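Local coordinates for protein 2,4-dihydroxyhept-2-ene-1,7-dioic acid aldolase (Kordia algicida OT-1, PDB 6BDE) that binds heme b as an H-NOX domain protein and, as the family is generally understood, probably senses nitric oxide or oxygen at the heme iron, at residues L129-K134 / F174-N179; A97-H102 / P117-E122. The protein carries 1 engineered substitution. All blocks are in the same frame, centred on the assembly; numbering follows the deposited sequence.

Contact 1: L129-K134 / F174-N179. With HEM (protoporphyrin IX containing Fe), chain B.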
loop_
_atom_site.group_PDB
_atom_site.type_symbol
_atom_site.label_atom_id
_atom_site.label_comp_id
_atom_site.label_asym_id
_atom_site.label_seq_id
_atom_site.Cartn_x
_atom_site.Cartn_y
_atom_site.Cartn_z
ATOM N N LEU A 129 -0.742 8.176 -16.526
ATOM C CA LEU A 129 -1.656 7.093 -16.186
ATOM C C LEU A 129 -2.704 7.613 -15.215
ATOM O O LEU A 129 -2.359 8.176 -14.172
ATOM C CB LEU A 129 -0.903 5.908 -15.569
ATOM C CG LEU A 129 -1.768 4.724 -15.127
ATOM C CD1 LEU A 129 -2.408 4.061 -16.334
ATOM C CD2 LEU A 129 -0.942 3.726 -14.335
ATOM N N THR A 130 -3.975 7.424 -15.560
ATOM C CA THR A 130 -5.092 7.785 -14.697
ATOM C C THR A 130 -5.872 6.520 -14.372
ATOM O O THR A 130 -6.377 5.850 -15.280
ATOM C CB THR A 130 -5.998 8.825 -15.359
ATOM O OG1 THR A 130 -5.260 10.035 -15.577
ATOM C CG2 THR A 130 -7.202 9.125 -14.475
ATOM N N MET A 131 -5.964 6.192 -13.085
ATOM C CA MET A 131 -6.630 4.982 -12.633
ATOM C C MET A 131 -7.621 5.309 -11.527
ATOM O O MET A 131 -7.435 6.260 -10.762
ATOM C CB MET A 131 -5.626 3.939 -12.124
ATOM C CG MET A 131 -4.738 3.342 -13.197
ATOM S SD MET A 131 -3.812 1.923 -12.584
ATOM C CE MET A 131 -2.888 2.673 -11.248
ATOM N N ILE A 132 -8.676 4.504 -11.447
ATOM C CA ILE A 132 -9.671 4.608 -10.388
ATOM C C ILE A 132 -9.407 3.498 -9.381
ATOM O O ILE A 132 -9.423 2.311 -9.733
ATOM C CB ILE A 132 -11.102 4.521 -10.942
ATOM C CG1 ILE A 132 -11.329 5.587 -12.013
ATOM C CG2 ILE A 132 -12.112 4.685 -9.816
ATOM C CD1 ILE A 132 -11.175 7.004 -11.505
ATOM N N TYR A 133 -9.159 3.883 -8.136
ATOM C CA TYR A 133 -8.948 2.948 -7.042
ATOM C C TYR A 133 -10.254 2.788 -6.277
ATOM O O TYR A 133 -10.889 3.782 -5.914
ATOM C CB TYR A 133 -7.835 3.448 -6.115
ATOM C CG TYR A 133 -7.787 2.793 -4.749
ATOM C CD1 TYR A 133 -7.068 1.623 -4.545
ATOM C CD2 TYR A 133 -8.437 3.360 -3.659
ATOM C CE1 TYR A 133 -7.011 1.028 -3.300
ATOM C CE2 TYR A 133 -8.388 2.768 -2.410
ATOM C CZ TYR A 133 -7.673 1.602 -2.237
ATOM O OH TYR A 133 -7.615 1.008 -0.996
ATOM N N LYS A 134 -10.659 1.542 -6.044
ATOM C CA LYS A 134 -11.881 1.248 -5.306
ATOM C C LYS A 134 -11.588 0.166 -4.279
ATOM O O LYS A 134 -11.095 -0.910 -4.632
ATOM C CB LYS A 134 -13.008 0.810 -6.248
ATOM C CG LYS A 134 -13.694 1.964 -6.958
ATOM C CD LYS A 134 -14.989 1.530 -7.625
ATOM C CE LYS A 134 -15.610 2.681 -8.401
ATOM N NZ LYS A 134 -16.935 2.329 -8.978
ATOM N N PHE A 174 -6.537 8.272 -9.209
ATOM C CA PHE A 174 -5.099 8.506 -9.219
ATOM C C PHE A 174 -4.712 9.126 -10.556
ATOM O O PHE A 174 -4.955 8.531 -11.611
ATOM C CB PHE A 174 -4.327 7.205 -8.999
ATOM C CG PHE A 174 -4.260 6.767 -7.563
ATOM C CD1 PHE A 174 -5.368 6.225 -6.934
ATOM C CD2 PHE A 174 -3.080 6.881 -6.848
ATOM C CE1 PHE A 174 -5.302 5.814 -5.615
ATOM C CE2 PHE A 174 -3.008 6.470 -5.530
ATOM C CZ PHE A 174 -4.119 5.938 -4.912
ATOM N N ILE A 175 -4.113 10.309 -10.512
ATOM C CA ILE A 175 -3.603 10.980 -11.702
ATOM C C ILE A 175 -2.083 10.952 -11.603
ATOM O O ILE A 175 -1.482 11.717 -10.840
ATOM C CB ILE A 175 -4.138 12.409 -11.837
ATOM C CG1 ILE A 175 -5.660 12.423 -11.681
ATOM C CG2 ILE A 175 -3.738 12.999 -13.180
ATOM C CD1 ILE A 175 -6.278 13.797 -11.811
ATOM N N ILE A 176 -1.457 10.065 -12.371
ATOM C CA ILE A 176 -0.022 9.819 -12.304
ATOM C C ILE A 176 0.635 10.417 -13.539
ATOM O O ILE A 176 0.247 10.105 -14.671
ATOM C CB ILE A 176 0.284 8.317 -12.193
ATOM C CG1 ILE A 176 -0.452 7.708 -10.999
ATOM C CG2 ILE A 176 1.780 8.089 -12.074
ATOM C CD1 ILE A 176 -0.904 6.281 -11.223
ATOM N N ASN A 177 1.634 11.271 -13.322
ATOM C CA ASN A 177 2.379 11.904 -14.406
ATOM C C ASN A 177 3.864 11.794 -14.095
ATOM O O ASN A 177 4.340 12.378 -13.115
ATOM C CB ASN A 177 1.967 13.366 -14.581
ATOM C CG ASN A 177 0.810 13.533 -15.544
ATOM O OD1 ASN A 177 0.995 13.546 -16.761
ATOM N ND2 ASN A 177 -0.396 13.664 -15.003
ATOM N N LYS A 178 4.593 11.045 -14.922
ATOM C CA LYS A 178 6.033 10.937 -14.745
ATOM C C LYS A 178 6.679 12.307 -14.901
ATOM O O LYS A 178 6.360 13.064 -15.821
ATOM C CB LYS A 178 6.624 9.946 -15.748
ATOM C CG LYS A 178 7.671 9.019 -15.146
ATOM C CD LYS A 178 8.159 7.998 -16.158
ATOM C CE LYS A 178 8.934 8.662 -17.281
ATOM N NZ LYS A 178 9.313 7.688 -18.340
ATOM N N ASN A 179 7.591 12.622 -13.986
ATOM C CA ASN A 179 8.081 13.982 -13.840
ATOM C C ASN A 179 8.958 14.396 -15.017
ATOM O O ASN A 179 9.517 13.567 -15.742
ATOM C CB ASN A 179 8.870 14.123 -12.539
ATOM C CG ASN A 179 7.980 14.398 -11.347
ATOM O OD1 ASN A 179 7.085 15.241 -11.408
ATOM N ND2 ASN A 179 8.218 13.685 -10.254
HETATM C CHA HEM B . -3.219 -5.401 -0.710
HETATM C CHB HEM B . 0.738 -8.430 -2.866
HETATM C CHC HEM B . 1.941 -4.374 -6.399
HETATM C CHD HEM B . -1.864 -1.239 -4.073
HETATM C C1A HEM B . -1.999 -6.429 -1.309
HETATM C C2A HEM B . -1.841 -7.503 -0.402
HETATM C C3A HEM B . -0.868 -8.245 -0.939
HETATM C C4A HEM B . -0.511 -7.561 -2.118
HETATM C CMA HEM B . -0.280 -9.547 -0.398
HETATM C CAA HEM B . -2.624 -7.776 0.882
HETATM C CBA HEM B . -3.855 -8.611 0.514
HETATM C CGA HEM B . -4.625 -9.046 1.758
HETATM O O1A HEM B . -5.547 -9.898 1.658
HETATM O O2A HEM B . -4.341 -8.559 2.884
HETATM C C1B HEM B . 1.327 -7.366 -3.988
HETATM C C2B HEM B . 2.676 -7.674 -4.669
HETATM C C3B HEM B . 2.922 -6.591 -5.563
HETATM C C4B HEM B . 1.736 -5.686 -5.400
HETATM C CMB HEM B . 3.557 -8.901 -4.434
HETATM C CAB HEM B . 4.108 -6.387 -6.500
HETATM C CBB HEM B . 4.412 -7.294 -7.405
HETATM C C1C HEM B . 0.814 -3.258 -5.754
HETATM C C2C HEM B . 1.089 -1.952 -6.215
HETATM C C3C HEM B . 0.148 -1.185 -5.638
HETATM C C4C HEM B . -0.628 -2.081 -4.878
HETATM C CMC HEM B . 2.203 -1.511 -7.161
HETATM C CAC HEM B . -0.048 0.320 -5.785
HETATM C CBC HEM B . -1.005 0.779 -6.562
HETATM C C1D HEM B . -2.390 -2.366 -2.951
HETATM C C2D HEM B . -3.252 -1.674 -1.922
HETATM C C3D HEM B . -3.636 -2.703 -1.021
HETATM C C4D HEM B . -2.978 -3.999 -1.541
HETATM C CMD HEM B . -3.648 -0.200 -1.865
HETATM C CAD HEM B . -4.526 -2.547 0.213
HETATM C CBD HEM B . -5.809 -3.359 0.071
HETATM C CGD HEM B . -6.923 -2.445 -0.426
HETATM O O1D HEM B . -6.638 -1.302 -0.871
HETATM O O2D HEM B . -8.118 -2.841 -0.395
HETATM N NA HEM B . -1.138 -6.338 -2.408
HETATM N NB HEM B . 0.700 -6.015 -4.386
HETATM N NC HEM B . -0.231 -3.427 -4.839
HETATM N ND HEM B . -2.076 -3.811 -2.779
HETATM FE FE HEM B . -1.036 -5.065 -3.976
#
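Tyr-133 and Phe-174 lie side by side and point the same way off two antiparallel strands, Tyr-133 CB coming obliquely to within 3.5 Å of Phe-174 CE1. In Tyr-133 CG is anti to the backbone N (chi1 163°), and the ring runs on from there to the heme: Tyr-133 OH donates a hydrogen bond of 2.5 Å to the propionate oxygen O1D, which lies at the ring edge and in its plane. The same hydroxyl is also hydrogen-bonded to Met-139 N, so two bonds fix it. On the same face as Phe-174, Leu-129 and Ile-176 stand side by side, with Leu-129 CD2 and Ile-176 CD1 4.0 Å apart. Met-131 crosses Ile-176 at a slant; its chain, bent at chi3, brings CE to 4.1 Å from Ile-176 CD1. The other face holds Thr-130 and Ile-175, a non-hydrogen-bonded pair whose closest side-chain atoms, Thr-130 OG1 and Ile-175 CG2, are 4.1 Å apart. Backbone bonds join Leu-129 to Ile-176 and Met-131 to Phe-174 reciprocally, the shortest being Phe-174 N to Met-131 O at 2.7 Å. Between the two bonded pairs Thr-130 CA makes a CA-H...O contact with Phe-174 O (3.2 Å). Helix 140-153 packs on the apolar face, Met-147 against Met-131 and Phe-174, and Phe-151 against Ile-176. Strand 158-164 lines up beyond 171-178, bringing Ile-160 and Leu-162 to Phe-174, while strand 118-121 flanks 128-134 and sets the Phe-119 ring against Tyr-133 with planes at about 50°.

Contact 2: A97-H102 / P117-E122. With HEM (protoporphyrin IX containing Fe), chain B.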
loop_
_atom_site.group_PDB
_atom_site.type_symbol
_atom_site.label_atom_id
_atom_site.label_comp_id
_atom_site.label_asym_id
_atom_site.label_seq_id
_atom_site.Cartn_x
_atom_site.Cartn_y
_atom_site.Cartn_z
ATOM N N ALA A 97 -0.168 0.051 -14.617
ATOM C CA ALA A 97 -1.328 -0.303 -15.426
ATOM C C ALA A 97 -1.560 -1.806 -15.491
ATOM O O ALA A 97 -2.537 -2.238 -16.112
ATOM C CB ALA A 97 -1.178 0.262 -16.839
ATOM N N SER A 98 -0.693 -2.604 -14.869
ATOM C CA SER A 98 -0.805 -4.056 -14.882
ATOM C C SER A 98 -1.117 -4.630 -13.506
ATOM O O SER A 98 -1.039 -5.849 -13.321
ATOM C CB SER A 98 0.483 -4.675 -15.428
ATOM O OG SER A 98 0.761 -4.202 -16.734
ATOM N N ILE A 99 -1.463 -3.782 -12.536
ATOM C CA ILE A 99 -1.783 -4.270 -11.198
ATOM C C ILE A 99 -3.041 -5.129 -11.233
ATOM O O ILE A 99 -3.087 -6.218 -10.650
ATOM C CB ILE A 99 -1.939 -3.091 -10.221
ATOM C CG1 ILE A 99 -0.635 -2.301 -10.118
ATOM C CG2 ILE A 99 -2.377 -3.585 -8.848
ATOM C CD1 ILE A 99 -0.818 -0.919 -9.543
ATOM N N GLU A 100 -4.073 -4.656 -11.931
ATOM C CA GLU A 100 -5.368 -5.326 -11.888
ATOM C C GLU A 100 -5.345 -6.642 -12.657
ATOM O O GLU A 100 -5.805 -7.673 -12.153
ATOM C CB GLU A 100 -6.453 -4.400 -12.438
ATOM C CG GLU A 100 -7.849 -5.005 -12.436
ATOM C CD GLU A 100 -8.415 -5.176 -11.038
ATOM O OE1 GLU A 100 -7.946 -4.477 -10.114
ATOM O OE2 GLU A 100 -9.329 -6.008 -10.863
ATOM N N ASN A 101 -4.817 -6.632 -13.881
ATOM C CA ASN A 101 -4.936 -7.780 -14.769
ATOM C C ASN A 101 -3.722 -8.702 -14.753
ATOM O O ASN A 101 -3.712 -9.694 -15.489
ATOM C CB ASN A 101 -5.222 -7.316 -16.205
ATOM C CG ASN A 101 -4.140 -6.405 -16.762
ATOM O OD1 ASN A 101 -3.067 -6.253 -16.178
ATOM N ND2 ASN A 101 -4.424 -5.791 -17.905
ATOM N N HIS A 102 -2.704 -8.412 -13.943
ATOM C CA HIS A 102 -1.579 -9.333 -13.834
ATOM C C HIS A 102 -1.083 -9.479 -12.400
ATOM O O HIS A 102 -1.108 -10.581 -11.845
ATOM C CB HIS A 102 -0.415 -8.893 -14.725
ATOM C CG HIS A 102 0.788 -9.777 -14.611
ATOM N ND1 HIS A 102 2.068 -9.283 -14.483
ATOM C CD2 HIS A 102 0.903 -11.127 -14.596
ATOM C CE1 HIS A 102 2.920 -10.289 -14.398
ATOM N NE2 HIS A 102 2.238 -11.419 -14.463
ATOM N N PRO A 117 -7.862 -4.553 -3.651
ATOM C CA PRO A 117 -8.633 -3.465 -4.255
ATOM C C PRO A 117 -8.775 -3.692 -5.756
ATOM O O PRO A 117 -8.253 -4.652 -6.319
ATOM C CB PRO A 117 -7.783 -2.233 -3.949
ATOM C CG PRO A 117 -6.388 -2.757 -3.966
ATOM C CD PRO A 117 -6.461 -4.161 -3.408
ATOM N N THR A 118 -9.498 -2.785 -6.402
ATOM C CA THR A 118 -9.624 -2.773 -7.851
ATOM C C THR A 118 -8.991 -1.506 -8.408
ATOM O O THR A 118 -9.147 -0.419 -7.839
ATOM C CB THR A 118 -11.090 -2.861 -8.291
ATOM O OG1 THR A 118 -11.885 -1.959 -7.514
ATOM C CG2 THR A 118 -11.614 -4.273 -8.103
ATOM N N PHE A 119 -8.258 -1.655 -9.505
ATOM C CA PHE A 119 -7.695 -0.536 -10.246
ATOM C C PHE A 119 -8.213 -0.600 -11.674
ATOM O O PHE A 119 -8.075 -1.631 -12.341
ATOM C CB PHE A 119 -6.164 -0.564 -10.237
ATOM C CG PHE A 119 -5.551 -0.092 -8.946
ATOM C CD1 PHE A 119 -5.353 1.260 -8.710
ATOM C CD2 PHE A 119 -5.161 -1.001 -7.977
ATOM C CE1 PHE A 119 -4.783 1.696 -7.527
ATOM C CE2 PHE A 119 -4.590 -0.571 -6.792
ATOM C CZ PHE A 119 -4.402 0.779 -6.566
ATOM N N VAL A 120 -8.814 0.491 -12.139
ATOM C CA VAL A 120 -9.370 0.572 -13.485
ATOM C C VAL A 120 -8.673 1.709 -14.217
ATOM O O VAL A 120 -8.754 2.869 -13.792
ATOM C CB VAL A 120 -10.890 0.785 -13.463
ATOM C CG1 VAL A 120 -11.441 0.823 -14.881
ATOM C CG2 VAL A 120 -11.562 -0.308 -12.652
ATOM N N VAL A 121 -7.993 1.378 -15.310
ATOM C CA VAL A 121 -7.318 2.384 -16.121
ATOM C C VAL A 121 -8.354 3.121 -16.959
ATOM O O VAL A 121 -9.184 2.498 -17.632
ATOM C CB VAL A 121 -6.247 1.736 -17.011
ATOM C CG1 VAL A 121 -5.604 2.780 -17.915
ATOM C CG2 VAL A 121 -5.197 1.041 -16.159
ATOM N N GLU A 122 -8.316 4.452 -16.909
ATOM C CA GLU A 122 -9.148 5.287 -17.764
ATOM C C GLU A 122 -8.367 5.983 -18.866
ATOM O O GLU A 122 -8.901 6.168 -19.961
ATOM C CB GLU A 122 -9.884 6.342 -16.928
ATOM C CG GLU A 122 -10.911 5.762 -15.970
ATOM C CD GLU A 122 -11.735 6.830 -15.277
ATOM O OE1 GLU A 122 -11.262 7.983 -15.185
ATOM O OE2 GLU A 122 -12.856 6.516 -14.823
HETATM C CHA HEM B . -3.219 -5.401 -0.710
HETATM C CHB HEM B . 0.738 -8.430 -2.866
HETATM C CHC HEM B . 1.941 -4.374 -6.399
HETATM C CHD HEM B . -1.864 -1.239 -4.073
HETATM C C1A HEM B . -1.999 -6.429 -1.309
HETATM C C2A HEM B . -1.841 -7.503 -0.402
HETATM C C3A HEM B . -0.868 -8.245 -0.939
HETATM C C4A HEM B . -0.511 -7.561 -2.118
HETATM C CMA HEM B . -0.280 -9.547 -0.398
HETATM C CAA HEM B . -2.624 -7.776 0.882
HETATM C CBA HEM B . -3.855 -8.611 0.514
HETATM C CGA HEM B . -4.625 -9.046 1.758
HETATM O O1A HEM B . -5.547 -9.898 1.658
HETATM O O2A HEM B . -4.341 -8.559 2.884
HETATM C C1B HEM B . 1.327 -7.366 -3.988
HETATM C C2B HEM B . 2.676 -7.674 -4.669
HETATM C C3B HEM B . 2.922 -6.591 -5.563
HETATM C C4B HEM B . 1.736 -5.686 -5.400
HETATM C CMB HEM B . 3.557 -8.901 -4.434
HETATM C CAB HEM B . 4.108 -6.387 -6.500
HETATM C CBB HEM B . 4.412 -7.294 -7.405
HETATM C C1C HEM B . 0.814 -3.258 -5.754
HETATM C C2C HEM B . 1.089 -1.952 -6.215
HETATM C C3C HEM B . 0.148 -1.185 -5.638
HETATM C C4C HEM B . -0.628 -2.081 -4.878
HETATM C CMC HEM B . 2.203 -1.511 -7.161
HETATM C CAC HEM B . -0.048 0.320 -5.785
HETATM C CBC HEM B . -1.005 0.779 -6.562
HETATM C C1D HEM B . -2.390 -2.366 -2.951
HETATM C C2D HEM B . -3.252 -1.674 -1.922
HETATM C C3D HEM B . -3.636 -2.703 -1.021
HETATM C C4D HEM B . -2.978 -3.999 -1.541
HETATM C CMD HEM B . -3.648 -0.200 -1.865
HETATM C CAD HEM B . -4.526 -2.547 0.213
HETATM C CBD HEM B . -5.809 -3.359 0.071
HETATM C CGD HEM B . -6.923 -2.445 -0.426
HETATM O O1D HEM B . -6.638 -1.302 -0.871
HETATM O O2D HEM B . -8.118 -2.841 -0.395
HETATM N NA HEM B . -1.138 -6.338 -2.408
HETATM N NB HEM B . 0.700 -6.015 -4.386
HETATM N NC HEM B . -0.231 -3.427 -4.839
HETATM N ND HEM B . -2.076 -3.811 -2.779
HETATM FE FE HEM B . -1.036 -5.065 -3.976
HETATM O O HOH W 1 -6.199 -4.454 -8.086
HETATM O O HOH W 2 -8.851 -6.905 -7.877
#
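On the proximal side of the heme pocket, the first turn of helix 99-110, which carries the axial ligand His-104, leans on strand 118-121 through Glu-100 against Phe-119 N and Ile-99 against the Phe-119 ring. Glu-100 has CG anti to the backbone N (chi1 -180°); the chain bends at chi2 (70°), which places CD, and OE1 reaches Phe-119 N. Phe-119 N donates to Glu-100 OE1 at 2.9 Å in a nearly straight bond, coming from above the carboxylate plane. One water donates to both OE1 and Pro-117 O, each at 2.7 Å, and sits in plane at the edge of the Phe-119 ring; a second links Glu-100 OE2 to the same carbonyl. Two hydrogen bonds thus hold OE1, and two waters share Pro-117 O. Ile-99 crosses Phe-119 at a slant, CG2 resting 3.9 Å from Phe-119 CD2, and both side chains reach the ring C vinyl: Ile-99 CD1 and Phe-119 CZ each lie 3.4 Å from HEM CBC. Pro-117 packs beside the propionate, its CB 3.4 Å from HEM O1D. Farther from the heme, Ala-97 CB touches Val-121 CG2 (4.1 Å). A helix bearing the axial histidine, packed beside the antiparallel sheet on the proximal side of the heme, is characteristic of the H-NOX fold.

The centres of the two contacts are 11 Å apart, on the same side of the chain's centre, and strands 118-121 and 128-134 are neighbours in one antiparallel sheet. Along the chain contact 2 closes before contact 1 opens. Probable backbone hydrogen bonds of 2.9 Å, Ile-132 N to Val-120 O and Glu-122 N to Thr-130 O, join them directly, and Tyr-133 packs on Pro-117. Both touch the heme: contact 2 borders a vinyl group and a propionate, and contact 1 holds that same propionate. Tyr-133, Ser-135 and Arg-137, all hydrogen-bonded to the heme, form the Tyr-x-Ser-x-Arg motif that in H-NOX proteins holds the propionates. The sheet therefore ties the axial-histidine helix to this motif.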